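Local coordinates for protein putative esterase (Bacteroides intestinalis DSM 17393, PDB 5VOL) that acts as a ferulic acid esterase of carbohydrate esterase family 1, probably cleaving ester-linked ferulic acid from arabinoxylan, at residues 13-18 with 26-31; 19-24 with 112-117; 30-35 with 81-86. One frame throughout, in Å; residues are numbered along the deposited sequence.

Interaction 1: residues 13-18 with 26-31; sequences VTDTLF and RAYTVF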
ATOM      1  N   VAL C  13       7.985  28.109   5.527  1.00 29.29           N
ATOM      2  CA  VAL C  13       8.585  29.439   5.522  1.00 26.50           C
ATOM      3  C   VAL C  13       9.907  29.375   4.775  1.00 24.64           C
ATOM      4  O   VAL C  13      10.661  28.418   4.930  1.00 24.57           O
ATOM      5  CB  VAL C  13       8.793  29.964   6.959  1.00 28.66           C
ATOM      6  CG1 VAL C  13       9.681  31.211   6.957  1.00 37.60           C
ATOM      7  CG2 VAL C  13       7.454  30.278   7.600  1.00 28.69           C
ATOM      8  N   THR C  14      10.174  30.380   3.943  1.00 27.80           N
ATOM      9  CA  THR C  14      11.463  30.471   3.263  1.00 29.06           C
ATOM     10  C   THR C  14      12.219  31.710   3.759  1.00 30.66           C
ATOM     11  O   THR C  14      11.679  32.810   3.766  1.00 31.32           O
ATOM     12  CB  THR C  14      11.290  30.518   1.734  1.00 30.30           C
ATOM     13  OG1 THR C  14      10.877  29.223   1.263  1.00 36.36           O
ATOM     14  CG2 THR C  14      12.601  30.895   1.046  1.00 26.66           C
ATOM     15  N   ASP C  15      13.458  31.520   4.194  1.00 29.16           N
ATOM     16  CA  ASP C  15      14.265  32.634   4.674  1.00 29.51           C
ATOM     17  C   ASP C  15      15.712  32.443   4.222  1.00 31.46           C
ATOM     18  O   ASP C  15      16.016  31.520   3.450  1.00 26.48           O
ATOM     19  CB  ASP C  15      14.171  32.739   6.202  1.00 31.31           C
ATOM     20  CG  ASP C  15      14.311  34.172   6.706  1.00 36.34           C
ATOM     21  OD1 ASP C  15      14.939  34.999   6.013  1.00 35.80           O
ATOM     22  OD2 ASP C  15      13.780  34.466   7.794  1.00 41.15           O
ATOM     23  N   THR C  16      16.604  33.315   4.691  1.00 30.59           N
ATOM     24  CA  THR C  16      18.021  33.190   4.354  1.00 30.30           C
ATOM     25  C   THR C  16      18.898  33.424   5.569  1.00 31.52           C
ATOM     26  O   THR C  16      18.564  34.209   6.448  1.00 35.15           O
ATOM     27  CB  THR C  16      18.457  34.183   3.243  1.00 34.11           C
ATOM     28  OG1 THR C  16      18.483  35.510   3.774  1.00 41.63           O
ATOM     29  CG2 THR C  16      17.501  34.141   2.076  1.00 31.53           C
ATOM     30  N   LEU C  17      20.017  32.712   5.605  1.00 32.15           N
ATOM     31  CA  LEU C  17      21.062  32.913   6.592  1.00 30.73           C
ATOM     32  C   LEU C  17      22.343  33.336   5.873  1.00 32.12           C
ATOM     33  O   LEU C  17      22.717  32.730   4.868  1.00 30.13           O
ATOM     34  CB  LEU C  17      21.295  31.628   7.380  1.00 30.78           C
ATOM     35  CG  LEU C  17      22.498  31.634   8.308  1.00 33.03           C
ATOM     36  CD1 LEU C  17      22.318  32.684   9.403  1.00 35.35           C
ATOM     37  CD2 LEU C  17      22.713  30.258   8.895  1.00 28.68           C
ATOM     38  N   PHE C  18      23.021  34.371   6.353  1.00 33.71           N
ATOM     39  CA  PHE C  18      24.298  34.708   5.725  1.00 31.67           C
ATOM     40  C   PHE C  18      25.430  33.864   6.294  1.00 27.94           C
ATOM     41  O   PHE C  18      25.640  33.835   7.496  1.00 31.31           O
ATOM     42  CB  PHE C  18      24.649  36.185   5.879  1.00 35.89           C
ATOM     43  CG  PHE C  18      25.967  36.537   5.245  1.00 35.25           C
ATOM     44  CD1 PHE C  18      26.055  36.712   3.874  1.00 33.60           C
ATOM     45  CD2 PHE C  18      27.124  36.628   6.009  1.00 34.08           C
ATOM     46  CE1 PHE C  18      27.272  37.013   3.270  1.00 35.47           C
ATOM     47  CE2 PHE C  18      28.341  36.927   5.414  1.00 41.40           C
ATOM     48  CZ  PHE C  18      28.413  37.120   4.035  1.00 34.33           C
ATOM     49  N   ARG C  26      22.589  32.086   2.229  1.00 30.18           N
ATOM     50  CA  ARG C  26      22.086  30.744   1.979  1.00 24.50           C
ATOM     51  C   ARG C  26      20.597  30.699   2.288  1.00 29.41           C
ATOM     52  O   ARG C  26      20.182  30.877   3.440  1.00 25.99           O
ATOM     53  CB  ARG C  26      22.852  29.717   2.814  1.00 25.35           C
ATOM     54  CG  ARG C  26      24.251  29.391   2.288  1.00 27.39           C
ATOM     55  CD  ARG C  26      24.185  28.555   1.014  1.00 26.27           C
ATOM     56  NE  ARG C  26      24.296  29.356  -0.201  1.00 26.87           N
ATOM     57  CZ  ARG C  26      24.209  28.864  -1.432  1.00 33.24           C
ATOM     58  NH1 ARG C  26      23.968  27.567  -1.621  1.00 27.78           N
ATOM     59  NH2 ARG C  26      24.351  29.670  -2.482  1.00 33.45           N
ATOM     60  N   ALA C  27      19.790  30.499   1.255  1.00 26.90           N
ATOM     61  CA  ALA C  27      18.358  30.367   1.449  1.00 27.52           C
ATOM     62  C   ALA C  27      18.036  28.996   2.049  1.00 23.65           C
ATOM     63  O   ALA C  27      18.782  28.029   1.883  1.00 23.19           O
ATOM     64  CB  ALA C  27      17.611  30.563   0.136  1.00 22.82           C
ATOM     65  N   TYR C  28      16.915  28.923   2.743  1.00 24.54           N
ATOM     66  CA  TYR C  28      16.430  27.651   3.261  1.00 22.28           C
ATOM     67  C   TYR C  28      14.917  27.704   3.341  1.00 27.37           C
ATOM     68  O   TYR C  28      14.325  28.783   3.362  1.00 24.34           O
ATOM     69  CB  TYR C  28      17.036  27.353   4.632  1.00 22.34           C
ATOM     70  CG  TYR C  28      16.589  28.319   5.711  1.00 28.10           C
ATOM     71  CD1 TYR C  28      17.319  29.468   5.987  1.00 27.34           C
ATOM     72  CD2 TYR C  28      15.447  28.073   6.469  1.00 26.53           C
ATOM     73  CE1 TYR C  28      16.918  30.357   6.968  1.00 27.44           C
ATOM     74  CE2 TYR C  28      15.045  28.951   7.453  1.00 25.53           C
ATOM     75  CZ  TYR C  28      15.784  30.090   7.701  1.00 29.88           C
ATOM     76  OH  TYR C  28      15.378  30.965   8.683  1.00 33.46           O
ATOM     77  N   THR C  29      14.296  26.528   3.376  1.00 24.45           N
ATOM     78  CA  THR C  29      12.848  26.421   3.464  1.00 23.82           C
ATOM     79  C   THR C  29      12.533  25.489   4.622  1.00 22.96           C
ATOM     80  O   THR C  29      13.085  24.396   4.713  1.00 24.62           O
ATOM     81  CB  THR C  29      12.232  25.877   2.151  1.00 23.92           C
ATOM     82  OG1 THR C  29      12.603  26.724   1.058  1.00 24.93           O
ATOM     83  CG2 THR C  29      10.709  25.805   2.239  1.00 24.92           C
ATOM     84  N   VAL C  30      11.670  25.922   5.523  1.00 22.85           N
ATOM     85  CA  VAL C  30      11.422  25.129   6.718  1.00 21.76           C
ATOM     86  C   VAL C  30       9.928  24.880   6.872  1.00 23.94           C
ATOM     87  O   VAL C  30       9.111  25.761   6.581  1.00 24.35           O
ATOM     88  CB  VAL C  30      11.981  25.832   7.983  1.00 23.94           C
ATOM     89  CG1 VAL C  30      11.417  27.237   8.111  1.00 24.75           C
ATOM     90  CG2 VAL C  30      11.675  25.023   9.235  1.00 22.82           C
ATOM     91  N   PHE C  31       9.578  23.665   7.288  1.00 21.34           N
ATOM     92  CA  PHE C  31       8.206  23.348   7.675  1.00 21.67           C
ATOM     93  C   PHE C  31       8.016  23.576   9.176  1.00 21.36           C
ATOM     94  O   PHE C  31       8.775  23.050   9.970  1.00 21.00           O
ATOM     95  CB  PHE C  31       7.863  21.889   7.327  1.00 21.05           C
ATOM     96  CG  PHE C  31       6.608  21.381   7.997  1.00 21.26           C
ATOM     97  CD1 PHE C  31       5.366  21.534   7.387  1.00 22.08           C
ATOM     98  CD2 PHE C  31       6.667  20.759   9.240  1.00 22.53           C
ATOM     99  CE1 PHE C  31       4.201  21.066   8.006  1.00 22.82           C
ATOM    100  CE2 PHE C  31       5.507  20.286   9.872  1.00 23.10           C
ATOM    101  CZ  PHE C  31       4.276  20.444   9.253  1.00 23.54           C
TER
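Asp15 lies over one face of the Tyr28 ring, its CA 4.1 Å above the ring plane and offset toward the rim. The two side chains run alongside each other in the same direction, Asp15 CB coming within 3.3 Å of Tyr28 OH. Tyr28 CG lies between the backbone N and the carbonyl carbon (chi1 66°), which starts the ring off beside Asp15. On the opposite face of the two strands the hydroxyls of Thr14 and Thr29 meet, OG1 to OG1 3.0 Å, in a hydrogen bond that either could donate. Next along that face Thr16 CG2 packs on Ala27 CB at 4.1 Å. Val13 CB and Val30 CG1 make an apolar contact on the Tyr28 face.

Beneath these side chains the backbones pair antiparallel. Val13 with Val30, Asp15 with Tyr28 and Leu17 with Arg26 each exchange two N-H...O bonds. The shortest runs from Arg26 N to Leu17 O at 2.7 Å. The longest, from Asp15 N to Tyr28 O, measures 3.0 Å. The strand directions make an angle of 146°, a clear twist. Within strand 13-18, Asp15 OD1 accepts the N-H of Thr16 at 2.7 Å, on its anti side and 26° out of the carboxylate plane, which restrains the carboxylate.

An outer shell holds the polar ends. Asp15 OD2 has a long, weak ion pair with Lys123. Tyr28 OH bonds to the hydroxyls of Tyr119 and Tyr124, Thr29 OG1 to Asn57, and the guanidinium of Arg26 turns away to Asn88 O. Leu17 and Tyr28 pack against helix 108-123. This is a twisted beta hairpin, strands 11-19 and 24-32, forming the antiparallel margin of an alpha/beta-hydrolase sheet.

Interaction 2: residues 19-24 with 112-117; sequences SKVLNS and FYTEFL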
ATOM      1  N   SER C  19      26.159  33.177   5.422  1.00 29.74           N
ATOM      2  CA  SER C  19      27.267  32.333   5.861  1.00 26.34           C
ATOM      3  C   SER C  19      28.616  33.038   5.694  1.00 31.35           C
ATOM      4  O   SER C  19      28.979  33.428   4.581  1.00 28.34           O
ATOM      5  CB  SER C  19      27.279  31.025   5.077  1.00 25.12           C
ATOM      6  OG  SER C  19      28.475  30.295   5.300  1.00 27.87           O
ATOM      7  N   LYS C  20      29.350  33.172   6.798  1.00 32.61           N
ATOM      8  CA  LYS C  20      30.711  33.699   6.790  1.00 33.00           C
ATOM      9  C   LYS C  20      31.667  32.663   6.219  1.00 36.19           C
ATOM     10  O   LYS C  20      32.604  33.007   5.500  1.00 33.31           O
ATOM     11  CB  LYS C  20      31.159  34.092   8.202  1.00 34.14           C
ATOM     12  CG  LYS C  20      30.504  35.340   8.768  1.00 40.78           C
ATOM     13  CD  LYS C  20      30.827  35.467  10.254  1.00 49.74           C
ATOM     14  CE  LYS C  20      30.096  36.624  10.922  1.00 48.19           C
ATOM     15  NZ  LYS C  20      30.720  37.942  10.609  1.00 67.92           N
ATOM     16  N   VAL C  21      31.435  31.393   6.551  1.00 28.36           N
ATOM     17  CA  VAL C  21      32.226  30.300   5.983  1.00 31.66           C
ATOM     18  C   VAL C  21      32.216  30.291   4.444  1.00 30.38           C
ATOM     19  O   VAL C  21      33.243  30.033   3.806  1.00 31.12           O
ATOM     20  CB  VAL C  21      31.723  28.927   6.479  1.00 30.97           C
ATOM     21  CG1 VAL C  21      32.399  27.812   5.707  1.00 27.79           C
ATOM     22  CG2 VAL C  21      31.964  28.780   7.963  1.00 31.84           C
ATOM     23  N   LEU C  22      31.057  30.573   3.851  1.00 26.21           N
ATOM     24  CA  LEU C  22      30.886  30.495   2.399  1.00 28.70           C
ATOM     25  C   LEU C  22      30.926  31.860   1.730  1.00 28.72           C
ATOM     26  O   LEU C  22      31.002  31.947   0.507  1.00 28.15           O
ATOM     27  CB  LEU C  22      29.550  29.822   2.039  1.00 26.59           C
ATOM     28  CG  LEU C  22      29.342  28.404   2.558  1.00 25.43           C
ATOM     29  CD1 LEU C  22      27.896  27.953   2.239  1.00 23.92           C
ATOM     30  CD2 LEU C  22      30.364  27.488   1.914  1.00 24.21           C
ATOM     31  N   ASN C  23      30.842  32.912   2.540  1.00 31.56           N
ATOM     32  CA  ASN C  23      30.643  34.272   2.046  1.00 31.42           C
ATOM     33  C   ASN C  23      29.444  34.348   1.102  1.00 34.52           C
ATOM     34  O   ASN C  23      29.539  34.852  -0.024  1.00 29.82           O
ATOM     35  CB  ASN C  23      31.894  34.800   1.337  1.00 29.47           C
ATOM     36  CG  ASN C  23      31.803  36.288   1.065  1.00 31.86           C
ATOM     37  OD1 ASN C  23      31.194  37.021   1.840  1.00 33.32           O
ATOM     38  ND2 ASN C  23      32.373  36.735  -0.048  1.00 33.12           N
ATOM     39  N   SER C  24      28.302  33.859   1.575  1.00 30.68           N
ATOM     40  CA  SER C  24      27.146  33.716   0.709  1.00 32.00           C
ATOM     41  C   SER C  24      25.856  33.694   1.528  1.00 30.27           C
ATOM     42  O   SER C  24      25.804  33.079   2.590  1.00 28.35           O
ATOM     43  CB  SER C  24      27.292  32.437  -0.126  1.00 32.94           C
ATOM     44  OG  SER C  24      26.165  32.199  -0.960  1.00 35.16           O
ATOM     45  N   PHE C 112      27.249  23.939   7.282  1.00 26.40           N
ATOM     46  CA  PHE C 112      26.095  23.185   7.788  1.00 25.98           C
ATOM     47  C   PHE C 112      26.183  22.999   9.307  1.00 22.06           C
ATOM     48  O   PHE C 112      25.251  23.322  10.043  1.00 26.79           O
ATOM     49  CB  PHE C 112      25.996  21.825   7.095  1.00 25.22           C
ATOM     50  CG  PHE C 112      24.776  21.038   7.499  1.00 27.08           C
ATOM     51  CD1 PHE C 112      24.810  20.211   8.612  1.00 25.46           C
ATOM     52  CD2 PHE C 112      23.597  21.152   6.779  1.00 26.44           C
ATOM     53  CE1 PHE C 112      23.675  19.481   9.000  1.00 28.23           C
ATOM     54  CE2 PHE C 112      22.454  20.436   7.155  1.00 29.40           C
ATOM     55  CZ  PHE C 112      22.495  19.603   8.269  1.00 28.29           C
ATOM     56  N   TYR C 113      27.318  22.497   9.772  1.00 27.24           N
ATOM     57  CA  TYR C 113      27.489  22.144  11.185  1.00 27.82           C
ATOM     58  C   TYR C 113      27.867  23.272  12.137  1.00 33.19           C
ATOM     59  O   TYR C 113      27.567  23.173  13.332  1.00 28.10           O
ATOM     60  CB  TYR C 113      28.533  21.040  11.316  1.00 26.58           C
ATOM     61  CG  TYR C 113      27.961  19.753  10.826  1.00 27.27           C
ATOM     62  CD1 TYR C 113      27.052  19.037  11.608  1.00 29.49           C
ATOM     63  CD2 TYR C 113      28.265  19.279   9.565  1.00 26.52           C
ATOM     64  CE1 TYR C 113      26.484  17.861  11.144  1.00 25.41           C
ATOM     65  CE2 TYR C 113      27.703  18.110   9.094  1.00 28.86           C
ATOM     66  CZ  TYR C 113      26.815  17.407   9.888  1.00 26.81           C
ATOM     67  OH  TYR C 113      26.263  16.246   9.409  1.00 26.48           O
ATOM     68  N   THR C 114      28.519  24.331  11.647  1.00 26.12           N
ATOM     69  CA  THR C 114      28.955  25.371  12.587  1.00 27.93           C
ATOM     70  C   THR C 114      28.104  26.619  12.479  1.00 27.02           C
ATOM     71  O   THR C 114      28.136  27.458  13.372  1.00 28.51           O
ATOM     72  CB  THR C 114      30.440  25.775  12.389  1.00 31.83           C
ATOM     73  OG1 THR C 114      30.584  26.454  11.140  1.00 27.71           O
ATOM     74  CG2 THR C 114      31.354  24.546  12.407  1.00 29.19           C
ATOM     75  N   GLU C 115      27.349  26.755  11.391  1.00 24.63           N
ATOM     76  CA  GLU C 115      26.503  27.939  11.202  1.00 25.67           C
ATOM     77  C   GLU C 115      25.011  27.592  11.041  1.00 28.87           C
ATOM     78  O   GLU C 115      24.153  28.123  11.756  1.00 28.12           O
ATOM     79  CB  GLU C 115      26.963  28.740   9.983  1.00 27.08           C
ATOM     80  CG  GLU C 115      28.339  29.397  10.112  1.00 31.15           C
ATOM     81  CD  GLU C 115      28.704  30.208   8.876  1.00 36.16           C
ATOM     82  OE1 GLU C 115      28.526  29.701   7.746  1.00 34.36           O
ATOM     83  OE2 GLU C 115      29.159  31.363   9.031  1.00 38.41           O
ATOM     84  N   PHE C 116      24.702  26.721  10.085  1.00 26.57           N
ATOM     85  CA  PHE C 116      23.299  26.454   9.748  1.00 24.32           C
ATOM     86  C   PHE C 116      22.576  25.727  10.875  1.00 22.99           C
ATOM     87  O   PHE C 116      21.556  26.201  11.356  1.00 23.66           O
ATOM     88  CB  PHE C 116      23.194  25.647   8.452  1.00 24.70           C
ATOM     89  CG  PHE C 116      21.780  25.497   7.942  1.00 23.65           C
ATOM     90  CD1 PHE C 116      21.070  26.598   7.506  1.00 21.45           C
ATOM     91  CD2 PHE C 116      21.168  24.250   7.899  1.00 26.09           C
ATOM     92  CE1 PHE C 116      19.769  26.468   7.023  1.00 24.76           C
ATOM     93  CE2 PHE C 116      19.861  24.105   7.420  1.00 24.25           C
ATOM     94  CZ  PHE C 116      19.160  25.215   6.985  1.00 22.37           C
ATOM     95  N   LEU C 117      23.114  24.590  11.299  1.00 24.64           N
ATOM     96  CA  LEU C 117      22.435  23.760  12.300  1.00 24.06           C
ATOM     97  C   LEU C 117      22.200  24.505  13.626  1.00 26.87           C
ATOM     98  O   LEU C 117      21.088  24.502  14.145  1.00 27.40           O
ATOM     99  CB  LEU C 117      23.222  22.467  12.523  1.00 22.50           C
ATOM    100  CG  LEU C 117      22.563  21.382  13.372  1.00 28.10           C
ATOM    101  CD1 LEU C 117      22.953  20.012  12.867  1.00 27.77           C
ATOM    102  CD2 LEU C 117      22.967  21.542  14.839  1.00 27.74           C
TER
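Ser19 and Glu115 make the short polar bond of this contact, OG donating to OE1 at 2.5 Å through the syn lone pair of the carboxylate. The other oxygen, OE2, takes the backbone N-H of Lys20 at 2.9 Å, also on its syn side, and a weak bond from Val21 N at 3.4 Å. One carboxylate thus receives a hydroxyl and two consecutive amides, and being bound through both oxygens it is restrained from turning about its CG-CD bond. Glu115 spans the gap from the helix with CD anti to CA (chi2 -178°), holding the acid well out from the helix backbone.

Van der Waals contact is slight. Val21 crosses the end of the Glu115 side chain, its CG2 set 3.7 Å from the carboxylate carbon, Glu115 CD, and the same methyl touches Thr114 OG1 more distantly; that hydroxyl bonds back to Thr110 O in its own helix. Charge plays no direct part between Lys20 and Glu115: NZ and OE2 stand 6.9 Å apart, near enough only for a probably modest electrostatic attraction.

Bonds inside each segment prepare the partners. Ser19 OG, while donating to the glutamate, accepts the N-H of Leu22 at 3.0 Å, an ST motif. Gripped on both counts, the hydroxyl is likely to be held in one direction. The loop closes where Ser19 and Ser24 exchange backbone bonds, and Asn23, with a left-handed backbone, joins Ser24 opposite Ser19. On the helix, Leu117 N bonds to Phe112 O at 2.8 Å, a wider pi-type turn enclosing Glu115. Leu22 and Ser19 also lean on Phe111. The whole is a hairpin loop with a G1 beta bulge, its amides tied by a helix glutamate to helix 108-123 at the protein surface.

Interaction 3: residues 30-35 with 81-86; sequences VFLPKS and EMIIVT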
ATOM      1  N   VAL C  30      11.670  25.922   5.523  1.00 22.85           N
ATOM      2  CA  VAL C  30      11.422  25.129   6.718  1.00 21.76           C
ATOM      3  C   VAL C  30       9.928  24.880   6.872  1.00 23.94           C
ATOM      4  O   VAL C  30       9.111  25.761   6.581  1.00 24.35           O
ATOM      5  CB  VAL C  30      11.981  25.832   7.983  1.00 23.94           C
ATOM      6  CG1 VAL C  30      11.417  27.237   8.111  1.00 24.75           C
ATOM      7  CG2 VAL C  30      11.675  25.023   9.235  1.00 22.82           C
ATOM      8  N   PHE C  31       9.578  23.665   7.288  1.00 21.34           N
ATOM      9  CA  PHE C  31       8.206  23.348   7.675  1.00 21.67           C
ATOM     10  C   PHE C  31       8.016  23.576   9.176  1.00 21.36           C
ATOM     11  O   PHE C  31       8.775  23.050   9.970  1.00 21.00           O
ATOM     12  CB  PHE C  31       7.863  21.889   7.327  1.00 21.05           C
ATOM     13  CG  PHE C  31       6.608  21.381   7.997  1.00 21.26           C
ATOM     14  CD1 PHE C  31       5.366  21.534   7.387  1.00 22.08           C
ATOM     15  CD2 PHE C  31       6.667  20.759   9.240  1.00 22.53           C
ATOM     16  CE1 PHE C  31       4.201  21.066   8.006  1.00 22.82           C
ATOM     17  CE2 PHE C  31       5.507  20.286   9.872  1.00 23.10           C
ATOM     18  CZ  PHE C  31       4.276  20.444   9.253  1.00 23.54           C
ATOM     19  N   LEU C  32       6.997  24.342   9.551  1.00 21.12           N
ATOM     20  CA  LEU C  32       6.696  24.575  10.956  1.00 24.13           C
ATOM     21  C   LEU C  32       5.351  23.939  11.338  1.00 22.86           C
ATOM     22  O   LEU C  32       4.336  24.236  10.729  1.00 23.77           O
ATOM     23  CB  LEU C  32       6.665  26.071  11.257  1.00 23.79           C
ATOM     24  CG  LEU C  32       7.913  26.881  10.866  1.00 25.88           C
ATOM     25  CD1 LEU C  32       7.617  28.346  11.084  1.00 30.49           C
ATOM     26  CD2 LEU C  32       9.101  26.445  11.673  1.00 21.97           C
ATOM     27  N   PRO C  33       5.349  23.081  12.365  1.00 23.03           N
ATOM     28  CA  PRO C  33       4.138  22.396  12.844  1.00 29.44           C
ATOM     29  C   PRO C  33       2.963  23.336  13.149  1.00 30.06           C
ATOM     30  O   PRO C  33       3.146  24.525  13.427  1.00 29.72           O
ATOM     31  CB  PRO C  33       4.606  21.710  14.127  1.00 28.56           C
ATOM     32  CG  PRO C  33       6.075  21.546  13.969  1.00 29.08           C
ATOM     33  CD  PRO C  33       6.552  22.685  13.117  1.00 24.18           C
ATOM     34  N   LYS C  34       1.758  22.776  13.123  1.00 28.43           N
ATOM     35  CA  LYS C  34       0.537  23.514  13.419  1.00 28.78           C
ATOM     36  C   LYS C  34       0.561  24.145  14.815  1.00 29.02           C
ATOM     37  O   LYS C  34      -0.009  25.218  15.026  1.00 32.88           O
ATOM     38  CB  LYS C  34      -0.684  22.587  13.283  1.00 30.51           C
ATOM     39  CG  LYS C  34      -1.995  23.242  13.635  1.00 37.00           C
ATOM     40  CD  LYS C  34      -3.146  22.218  13.719  1.00 42.65           C
ATOM     41  CE  LYS C  34      -3.861  22.061  12.388  1.00 45.00           C
ATOM     42  NZ  LYS C  34      -5.098  21.226  12.529  1.00 56.43           N
ATOM     43  N   SER C  35       1.221  23.480  15.757  1.00 26.07           N
ATOM     44  CA  SER C  35       1.305  23.966  17.136  1.00 33.20           C
ATOM     45  C   SER C  35       2.390  25.023  17.368  1.00 37.36           C
ATOM     46  O   SER C  35       2.549  25.513  18.487  1.00 34.49           O
ATOM     47  CB  SER C  35       1.560  22.801  18.085  1.00 32.21           C
ATOM     48  OG  SER C  35       2.856  22.261  17.884  1.00 29.17           O
ATOM     49  N   GLU C  81       4.832  15.708  15.278  1.00 24.62           N
ATOM     50  CA  GLU C  81       5.189  17.043  14.837  1.00 27.61           C
ATOM     51  C   GLU C  81       6.713  17.186  14.895  1.00 24.20           C
ATOM     52  O   GLU C  81       7.363  16.722  15.827  1.00 24.85           O
ATOM     53  CB  GLU C  81       4.515  18.105  15.690  1.00 28.88           C
ATOM     54  CG  GLU C  81       3.020  18.191  15.514  1.00 28.22           C
ATOM     55  CD  GLU C  81       2.470  19.428  16.183  1.00 28.98           C
ATOM     56  OE1 GLU C  81       2.900  19.707  17.317  1.00 33.89           O
ATOM     57  OE2 GLU C  81       1.646  20.137  15.578  1.00 30.05           O
ATOM     58  N   MET C  82       7.285  17.793  13.868  1.00 24.18           N
ATOM     59  CA  MET C  82       8.730  17.949  13.794  1.00 23.21           C
ATOM     60  C   MET C  82       9.057  19.132  12.898  1.00 24.19           C
ATOM     61  O   MET C  82       8.274  19.486  12.016  1.00 22.05           O
ATOM     62  CB  MET C  82       9.404  16.677  13.253  1.00 21.89           C
ATOM     63  CG  MET C  82       9.201  16.430  11.727  1.00 23.11           C
ATOM     64  SD  MET C  82       9.870  14.839  11.161  1.00 23.34           S
ATOM     65  CE  MET C  82       8.439  13.759  11.433  1.00 21.43           C
ATOM     66  N   ILE C  83      10.207  19.746  13.146  1.00 23.60           N
ATOM     67  CA  ILE C  83      10.755  20.759  12.244  1.00 21.83           C
ATOM     68  C   ILE C  83      11.367  20.033  11.048  1.00 19.27           C
ATOM     69  O   ILE C  83      12.109  19.058  11.218  1.00 21.00           O
ATOM     70  CB  ILE C  83      11.836  21.642  12.948  1.00 21.96           C
ATOM     71  CG1 ILE C  83      11.288  22.243  14.250  1.00 23.64           C
ATOM     72  CG2 ILE C  83      12.355  22.723  12.010  1.00 23.81           C
ATOM     73  CD1 ILE C  83      10.104  23.174  14.062  1.00 23.80           C
ATOM     74  N   ILE C  84      11.039  20.479   9.840  1.00 17.37           N
ATOM     75  CA  ILE C  84      11.662  19.919   8.656  1.00 20.85           C
ATOM     76  C   ILE C  84      12.342  21.063   7.891  1.00 22.51           C
ATOM     77  O   ILE C  84      11.735  22.109   7.652  1.00 22.24           O
ATOM     78  CB  ILE C  84      10.650  19.192   7.745  1.00 15.59           C
ATOM     79  CG1 ILE C  84       9.875  18.136   8.538  1.00 16.20           C
ATOM     80  CG2 ILE C  84      11.371  18.466   6.603  1.00 16.30           C
ATOM     81  CD1 ILE C  84       8.744  17.533   7.732  1.00 15.31           C
ATOM     82  N   VAL C  85      13.596  20.876   7.509  1.00 21.46           N
ATOM     83  CA  VAL C  85      14.302  21.992   6.866  1.00 18.86           C
ATOM     84  C   VAL C  85      15.180  21.542   5.708  1.00 20.42           C
ATOM     85  O   VAL C  85      15.850  20.507   5.771  1.00 18.04           O
ATOM     86  CB  VAL C  85      15.157  22.761   7.894  1.00 24.25           C
ATOM     87  CG1 VAL C  85      16.192  21.850   8.465  1.00 27.34           C
ATOM     88  CG2 VAL C  85      15.821  24.005   7.259  1.00 24.90           C
ATOM     89  N   THR C  86      15.154  22.345   4.646  1.00 19.25           N
ATOM     90  CA  THR C  86      15.928  22.097   3.442  1.00 20.39           C
ATOM     91  C   THR C  86      16.785  23.336   3.163  1.00 20.87           C
ATOM     92  O   THR C  86      16.239  24.400   2.867  1.00 19.65           O
ATOM     93  CB  THR C  86      15.015  21.819   2.235  1.00 21.36           C
ATOM     94  OG1 THR C  86      14.161  20.693   2.515  1.00 22.12           O
ATOM     95  CG2 THR C  86      15.856  21.551   0.963  1.00 19.19           C
TER
HETATM   96  O   HOH W   1       1.775  19.987  12.597  1.00 30.20           O
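Glu81 OE1 is held by the hydroxyl of Ser35, OG at 2.6 Å, met on the syn side but 24° out of the carboxylate plane, and by Lys42 in a salt bridge. Glu81 OE2 receives a weak bond from Ser35 N at 3.4 Å, and a water donates to it at 3.0 Å; this water in turn accepts the N-H of Lys34 at 2.8 Å. Ser35 OG sits between the backbone N and the carbonyl carbon (chi1 68°), where it faces the acid together with its own amide; it also bonds to Tyr44 OH. An alanine in place of Glu81 would probably leave Lys42 without this mate, Ser35 OG and N without their carboxylate acceptors and the bridging water poorly anchored, letting the turn shift.

Past this polar end the strands pair antiparallel. Phe31 N bonds to Ile84 O at 2.7 Å, whereas the return bond from Ile84 N to Phe31 O is long and weak. Pro33 has no N-H to carry the pattern on; instead its CD packs 3.7 Å from Ile83 CD1, the two side chains at about a right angle. Val30 CG2 touches Ile83 CG2 on that face. On the other face Phe31 CB meets Ile84 CB, and Met82 O lies at the edge of the Phe31 ring, 3.5 Å from CD2. That buried carbonyl has no hydrogen-bond partner in the model; the Phe31 ring edge and Pro33 CG are among the carbons that pack against it. Met82 and Ile84 reach helices 66-76 and 254-271. The chemistry implies a division of labour: within these segments, apolar branches supplement one sound and one weak backbone bond, while an acid whose charge is probably offset by Lys42 ties down the turn.

Overall arrangement
Interactions 1 and 3 share strand 24-32 through Val30 and Phe31 and use its two edges: the 13-18 strand on one, the 81-86 strand on the other. Their centres are 12 Å apart, and Thr29 O with Thr86 N at 2.9 Å continues the pairing of interaction 3. Interaction 2 lies at the turn of the hairpin of interaction 1, centres 13 Å apart. Its helix residue Phe116 joins all three, CE1 lying 3.7 Å from Tyr28 CB and CZ 3.6 Å from Val85 CG2, although the centres of interactions 2 and 3 are 21 Å apart. All lie away from the calcium site of Asp221, Asp222 and Asp249, at the end of the sheet that carries the hairpin.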